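CBS domain-containing protein CBSX1, chloroplastic (Arabidopsis thaliana, PDB 4GQW) is a chloroplast protein built of paired CBS domains that probably regulates thioredoxins. Local coordinates at residues 28-33 / 58-63; 16-21 / 36-41. All coordinates share one frame; numbering follows the deposited sequence.

Contact 1. Residues 28-33 / 58-63; sequences EALELL and DLLALD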
loop_
_atom_site.group_PDB
_atom_site.type_symbol
_atom_site.label_atom_id
_atom_site.label_comp_id
_atom_site.label_asym_id
_atom_site.label_seq_id
_atom_site.Cartn_x
_atom_site.Cartn_y
_atom_site.Cartn_z
ATOM N N GLU A 28 3.452 7.647 -17.509
ATOM C CA GLU A 28 2.172 8.133 -17.015
ATOM C C GLU A 28 1.580 7.210 -15.957
ATOM O O GLU A 28 0.808 7.651 -15.110
ATOM C CB GLU A 28 1.189 8.364 -18.167
ATOM C CG GLU A 28 1.218 7.300 -19.243
ATOM C CD GLU A 28 0.418 7.687 -20.468
ATOM O OE1 GLU A 28 0.379 6.895 -21.432
ATOM O OE2 GLU A 28 -0.170 8.789 -20.469
ATOM N N ALA A 29 1.953 5.936 -16.000
ATOM C CA ALA A 29 1.557 4.995 -14.958
ATOM C C ALA A 29 2.180 5.393 -13.622
ATOM O O ALA A 29 1.492 5.473 -12.604
ATOM C CB ALA A 29 1.962 3.579 -15.332
ATOM N N LEU A 30 3.483 5.653 -13.638
ATOM C CA LEU A 30 4.189 6.094 -12.442
ATOM C C LEU A 30 3.623 7.414 -11.938
ATOM O O LEU A 30 3.437 7.601 -10.734
ATOM C CB LEU A 30 5.686 6.240 -12.719
ATOM C CG LEU A 30 6.473 4.949 -12.957
ATOM C CD1 LEU A 30 7.927 5.265 -13.267
ATOM C CD2 LEU A 30 6.368 4.029 -11.752
ATOM N N GLU A 31 3.346 8.325 -12.867
ATOM C CA GLU A 31 2.780 9.619 -12.511
ATOM C C GLU A 31 1.414 9.456 -11.848
ATOM O O GLU A 31 1.107 10.140 -10.874
ATOM C CB GLU A 31 2.678 10.525 -13.739
ATOM C CG GLU A 31 4.010 10.804 -14.418
ATOM C CD GLU A 31 3.932 11.942 -15.418
ATOM O OE1 GLU A 31 3.623 13.078 -15.000
ATOM O OE2 GLU A 31 4.180 11.702 -16.621
ATOM N N LEU A 32 0.603 8.541 -12.371
ATOM C CA LEU A 32 -0.703 8.250 -11.788
ATOM C C LEU A 32 -0.544 7.662 -10.389
ATOM O O LEU A 32 -1.300 8.003 -9.473
ATOM C CB LEU A 32 -1.501 7.301 -12.688
ATOM C CG LEU A 32 -2.558 7.919 -13.611
ATOM C CD1 LEU A 32 -3.713 8.484 -12.805
ATOM C CD2 LEU A 32 -1.963 8.995 -14.501
ATOM N N LEU A 33 0.450 6.791 -10.228
ATOM C CA LEU A 33 0.781 6.229 -8.923
ATOM C C LEU A 33 1.082 7.332 -7.920
ATOM O O LEU A 33 0.565 7.329 -6.805
ATOM C CB LEU A 33 1.999 5.309 -9.023
ATOM C CG LEU A 33 1.829 3.936 -9.668
ATOM C CD1 LEU A 33 3.173 3.237 -9.784
ATOM C CD2 LEU A 33 0.865 3.104 -8.854
ATOM N N ASP A 58 6.641 -3.847 -10.876
ATOM C CA ASP A 58 6.550 -4.260 -12.268
ATOM C C ASP A 58 7.021 -3.134 -13.178
ATOM O O ASP A 58 7.773 -3.359 -14.124
ATOM C CB ASP A 58 5.113 -4.641 -12.627
ATOM C CG ASP A 58 4.643 -5.882 -11.908
ATOM O OD1 ASP A 58 5.438 -6.835 -11.785
ATOM O OD2 ASP A 58 3.477 -5.904 -11.465
ATOM N N LEU A 59 6.577 -1.919 -12.877
ATOM C CA LEU A 59 6.871 -0.760 -13.710
ATOM C C LEU A 59 8.332 -0.337 -13.634
ATOM O O LEU A 59 8.911 0.089 -14.630
ATOM C CB LEU A 59 5.970 0.407 -13.316
ATOM C CG LEU A 59 4.482 0.176 -13.566
ATOM C CD1 LEU A 59 3.662 1.257 -12.892
ATOM C CD2 LEU A 59 4.206 0.149 -15.059
ATOM N N LEU A 60 8.924 -0.452 -12.452
ATOM C CA LEU A 60 10.316 -0.068 -12.276
ATOM C C LEU A 60 11.231 -1.246 -12.571
ATOM O O LEU A 60 12.454 -1.105 -12.576
ATOM C CB LEU A 60 10.552 0.440 -10.856
ATOM C CG LEU A 60 9.665 1.603 -10.409
ATOM C CD1 LEU A 60 9.873 1.883 -8.931
ATOM C CD2 LEU A 60 9.964 2.839 -11.232
ATOM N N ALA A 61 10.617 -2.401 -12.820
ATOM C CA ALA A 61 11.339 -3.632 -13.132
ATOM C C ALA A 61 12.380 -3.980 -12.073
ATOM O O ALA A 61 13.572 -4.057 -12.366
ATOM C CB ALA A 61 11.990 -3.537 -14.507
ATOM N N LEU A 62 11.926 -4.191 -10.842
ATOM C CA LEU A 62 12.834 -4.503 -9.746
ATOM C C LEU A 62 13.166 -5.984 -9.705
ATOM O O LEU A 62 14.254 -6.374 -9.286
ATOM C CB LEU A 62 12.223 -4.084 -8.414
ATOM C CG LEU A 62 11.713 -2.647 -8.388
ATOM C CD1 LEU A 62 11.164 -2.314 -7.012
ATOM C CD2 LEU A 62 12.829 -1.699 -8.777
ATOM N N ASP A 63 12.221 -6.809 -10.138
ATOM C CA ASP A 63 12.424 -8.252 -10.137
ATOM C C ASP A 63 12.996 -8.724 -11.469
ATOM O O ASP A 63 14.000 -8.192 -11.946
ATOM C CB ASP A 63 11.114 -8.978 -9.821
ATOM C CG ASP A 63 10.531 -8.569 -8.481
ATOM O OD1 ASP A 63 10.740 -7.407 -8.073
ATOM O OD2 ASP A 63 9.863 -9.405 -7.837
#

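Contact 2. Residues 16-21 / 36-41; sequences DLHVVK and NRITGF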
loop_
_atom_site.group_PDB
_atom_site.type_symbol
_atom_site.label_atom_id
_atom_site.label_comp_id
_atom_site.label_asym_id
_atom_site.label_seq_id
_atom_site.Cartn_x
_atom_site.Cartn_y
_atom_site.Cartn_z
ATOM N N ASP A 16 -14.499 5.645 -8.682
ATOM C CA ASP A 16 -13.453 5.991 -7.731
ATOM C C ASP A 16 -12.205 5.132 -7.921
ATOM O O ASP A 16 -11.303 5.133 -7.084
ATOM C CB ASP A 16 -13.986 5.837 -6.309
ATOM C CG ASP A 16 -15.341 6.487 -6.128
ATOM O OD1 ASP A 16 -16.038 6.705 -7.141
ATOM O OD2 ASP A 16 -15.716 6.775 -4.973
ATOM N N LEU A 17 -12.164 4.394 -9.024
ATOM C CA LEU A 17 -11.004 3.579 -9.351
ATOM C C LEU A 17 -10.017 4.360 -10.201
ATOM O O LEU A 17 -10.393 5.276 -10.932
ATOM C CB LEU A 17 -11.422 2.309 -10.095
ATOM C CG LEU A 17 -12.114 1.203 -9.299
ATOM C CD1 LEU A 17 -12.398 0.022 -10.204
ATOM C CD2 LEU A 17 -11.258 0.781 -8.121
ATOM N N HIS A 18 -8.749 3.984 -10.100
ATOM C CA HIS A 18 -7.706 4.562 -10.935
ATOM C C HIS A 18 -7.062 3.451 -11.746
ATOM O O HIS A 18 -6.174 2.750 -11.262
ATOM C CB HIS A 18 -6.658 5.266 -10.076
ATOM C CG HIS A 18 -7.217 6.368 -9.228
ATOM N ND1 HIS A 18 -7.439 6.229 -7.877
ATOM C CD2 HIS A 18 -7.606 7.623 -9.550
ATOM C CE1 HIS A 18 -7.937 7.354 -7.397
ATOM N NE2 HIS A 18 -8.049 8.217 -8.390
ATOM N N VAL A 19 -7.518 3.289 -12.981
ATOM C CA VAL A 19 -7.064 2.183 -13.812
ATOM C C VAL A 19 -6.017 2.606 -14.828
ATOM O O VAL A 19 -5.594 3.758 -14.865
ATOM C CB VAL A 19 -8.234 1.526 -14.562
ATOM C CG1 VAL A 19 -9.230 0.942 -13.573
ATOM C CG2 VAL A 19 -8.908 2.535 -15.481
ATOM N N VAL A 20 -5.615 1.654 -15.659
ATOM C CA VAL A 20 -4.591 1.879 -16.663
ATOM C C VAL A 20 -4.812 0.879 -17.797
ATOM O O VAL A 20 -5.328 -0.209 -17.570
ATOM C CB VAL A 20 -3.179 1.750 -16.034
ATOM C CG1 VAL A 20 -2.265 0.873 -16.868
ATOM C CG2 VAL A 20 -2.567 3.124 -15.813
ATOM N N LYS A 21 -4.462 1.259 -19.020
ATOM C CA LYS A 21 -4.636 0.374 -20.166
ATOM C C LYS A 21 -3.284 -0.193 -20.584
ATOM O O LYS A 21 -2.252 0.337 -20.194
ATOM C CB LYS A 21 -5.300 1.138 -21.312
ATOM C CG LYS A 21 -6.535 1.884 -20.846
ATOM C CD LYS A 21 -7.408 2.371 -21.983
ATOM C CE LYS A 21 -8.612 3.104 -21.418
ATOM N NZ LYS A 21 -9.585 3.521 -22.456
ATOM N N ASN A 36 -2.073 9.691 -7.204
ATOM C CA ASN A 36 -3.166 9.058 -6.476
ATOM C C ASN A 36 -2.738 8.256 -5.249
ATOM O O ASN A 36 -3.539 7.506 -4.695
ATOM C CB ASN A 36 -3.991 8.178 -7.415
ATOM C CG ASN A 36 -4.662 8.974 -8.516
ATOM O OD1 ASN A 36 -4.412 8.753 -9.701
ATOM N ND2 ASN A 36 -5.523 9.909 -8.129
ATOM N N ARG A 37 -1.485 8.424 -4.829
ATOM C CA ARG A 37 -0.956 7.750 -3.641
ATOM C C ARG A 37 -1.200 6.242 -3.637
ATOM O O ARG A 37 -1.647 5.689 -2.633
ATOM C CB ARG A 37 -1.558 8.353 -2.367
ATOM C CG ARG A 37 -1.068 9.744 -2.014
ATOM C CD ARG A 37 0.392 9.735 -1.600
ATOM N NE ARG A 37 0.754 10.945 -0.865
ATOM C CZ ARG A 37 1.966 11.184 -0.376
ATOM N NH1 ARG A 37 2.939 10.301 -0.547
ATOM N NH2 ARG A 37 2.206 12.308 0.284
ATOM N N ILE A 38 -0.910 5.576 -4.750
ATOM C CA ILE A 38 -1.170 4.143 -4.853
ATOM C C ILE A 38 0.070 3.342 -5.236
ATOM O O ILE A 38 1.091 3.908 -5.620
ATOM C CB ILE A 38 -2.288 3.846 -5.858
ATOM C CG1 ILE A 38 -2.120 4.723 -7.100
ATOM C CG2 ILE A 38 -3.646 4.087 -5.220
ATOM C CD1 ILE A 38 -3.246 4.598 -8.096
ATOM N N THR A 39 -0.035 2.021 -5.133
ATOM C CA THR A 39 1.089 1.137 -5.418
ATOM C C THR A 39 0.869 0.328 -6.693
ATOM O O THR A 39 1.762 -0.391 -7.141
ATOM C CB THR A 39 1.339 0.162 -4.261
ATOM O OG1 THR A 39 0.281 -0.803 -4.207
ATOM C CG2 THR A 39 1.401 0.915 -2.944
ATOM N N GLY A 40 -0.322 0.440 -7.269
ATOM C CA GLY A 40 -0.631 -0.258 -8.503
ATOM C C GLY A 40 -2.055 -0.054 -8.974
ATOM O O GLY A 40 -2.875 0.528 -8.267
ATOM N N PHE A 41 -2.345 -0.531 -10.179
ATOM C CA PHE A 41 -3.697 -0.483 -10.720
ATOM C C PHE A 41 -4.070 -1.781 -11.406
ATOM O O PHE A 41 -3.205 -2.587 -11.754
ATOM C CB PHE A 41 -3.861 0.634 -11.756
ATOM C CG PHE A 41 -2.713 1.583 -11.834
ATOM C CD1 PHE A 41 -2.790 2.817 -11.220
ATOM C CD2 PHE A 41 -1.577 1.264 -12.559
ATOM C CE1 PHE A 41 -1.752 3.706 -11.303
ATOM C CE2 PHE A 41 -0.532 2.148 -12.642
ATOM C CZ PHE A 41 -0.620 3.372 -12.017
#

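Contact 1. Residues 28-33 / 58-63
Leu33 N gives its hydrogen to Ala29 O at 2.9 Å, a routine helix bond joining two of the residues with which helix 26-35 meets Leu59. The contact brings together the two helices of the first CBS domain: 26-35, which leads into the antiparallel sheet, and the short 56-59, which follows strand 50-55. No hydrogen bond links the segments; the grip is apolar, almost all leucine, and buries 192 Å². Leu59 carries the centre of the contact. Its CG lies anti to its carbonyl carbon (chi1 -65°), and its side chain packs against Ala29, Leu30 and Leu33. Its CD1 meets Ala29 CB at 3.8 Å, where a residue as small as alanine allows the close approach. One turn further along the helix, Leu33 meets Leu59 tip to tip, the two CD1 atoms 3.7 Å apart. Leu30 slides past Leu59 the opposite way, and its CD2 rests 4.0 Å from Leu59 CB. Leucine suits these buried places because its forked, wholly apolar end fills space without a polar atom to satisfy; Leu59 CD1 alone touches both Ala29 and Leu33. A Schellman motif ends the helix, with Ala61, of positive phi, as its C-prime residue, Leu62 N turned back to Tyr57 O, and a weak bond from Ala61 N to Asp58 O. Packing also crosses the dimer, for Leu30 lies on Val138 and Leu60 on Leu112 of the second subunit. Within the chain those same two leucines meet through Leu60 CD2, which sits 3.8 Å from Leu30 CD1 and at the same distance from Leu30 CD2.

Contact 2. Residues 16-21 / 36-41
The edge of the first CBS domain's antiparallel sheet is where this contact lies: the extended chain 16-21, which precedes helix 26-35, runs beside the turn and strand start at 36-41, and Val20 carries backbone hydrogen bonds to Pro42 and Ile44. At the outer end the side chains of His18 and Asn36 reach toward each other, and the Asn36 carboxamide stacks on the imidazole with the planes 24° apart. Asn36 CB makes a CH-pi contact, 4.0 Å from the ring centroid and 7° off the normal, while Asn36 CG lies 3.4 Å above the ring plane, displaced toward the rim. Ile38 CD1 adds an apolar touch on His18 CB at 4.0 Å. An alanine in place of Asn36 would keep the CB contact but, without the carboxamide, would probably uncover part of the imidazole and let it turn more freely. Deeper in, Val20 CG2 stands over one face of the Phe41 ring, 4.0 Å from its centroid, in a CH-pi contact; valine, branched at CB, puts CG2 there while its CB also touches Phe41 CD2. His18 O lies at the edge of the Phe41 ring, near its plane, 3.4 Å from Phe41 CD1. The chemistry thus divides by depth: the polar stack lies at the exposed end, while the apolar ring contact lies at buried residues.

How the contacts relate
Both contacts belong to the first CBS domain, and along the chain their segments alternate: contact 2 joins the chain on the two sides of helix 26-35 in sequence, while contact 1 uses the helix itself. Contact 1 is buried throughout and purely aliphatic, joining helix 26-35 to helix 56-59 and the chain leaving it, where Leu30 and Leu60 also pack on the second subunit. Contact 2 is only partly buried and mixes amide-imidazole stacking with CH-pi packing. They meet at the helix end: Leu33 O probably accepts a hydrogen bond from Ile38 N at 3.1 Å, part of the Schellman motif there. Phe41, a residue of contact 2, is also packed by Ala29, Leu32 and Leu33 of the helix.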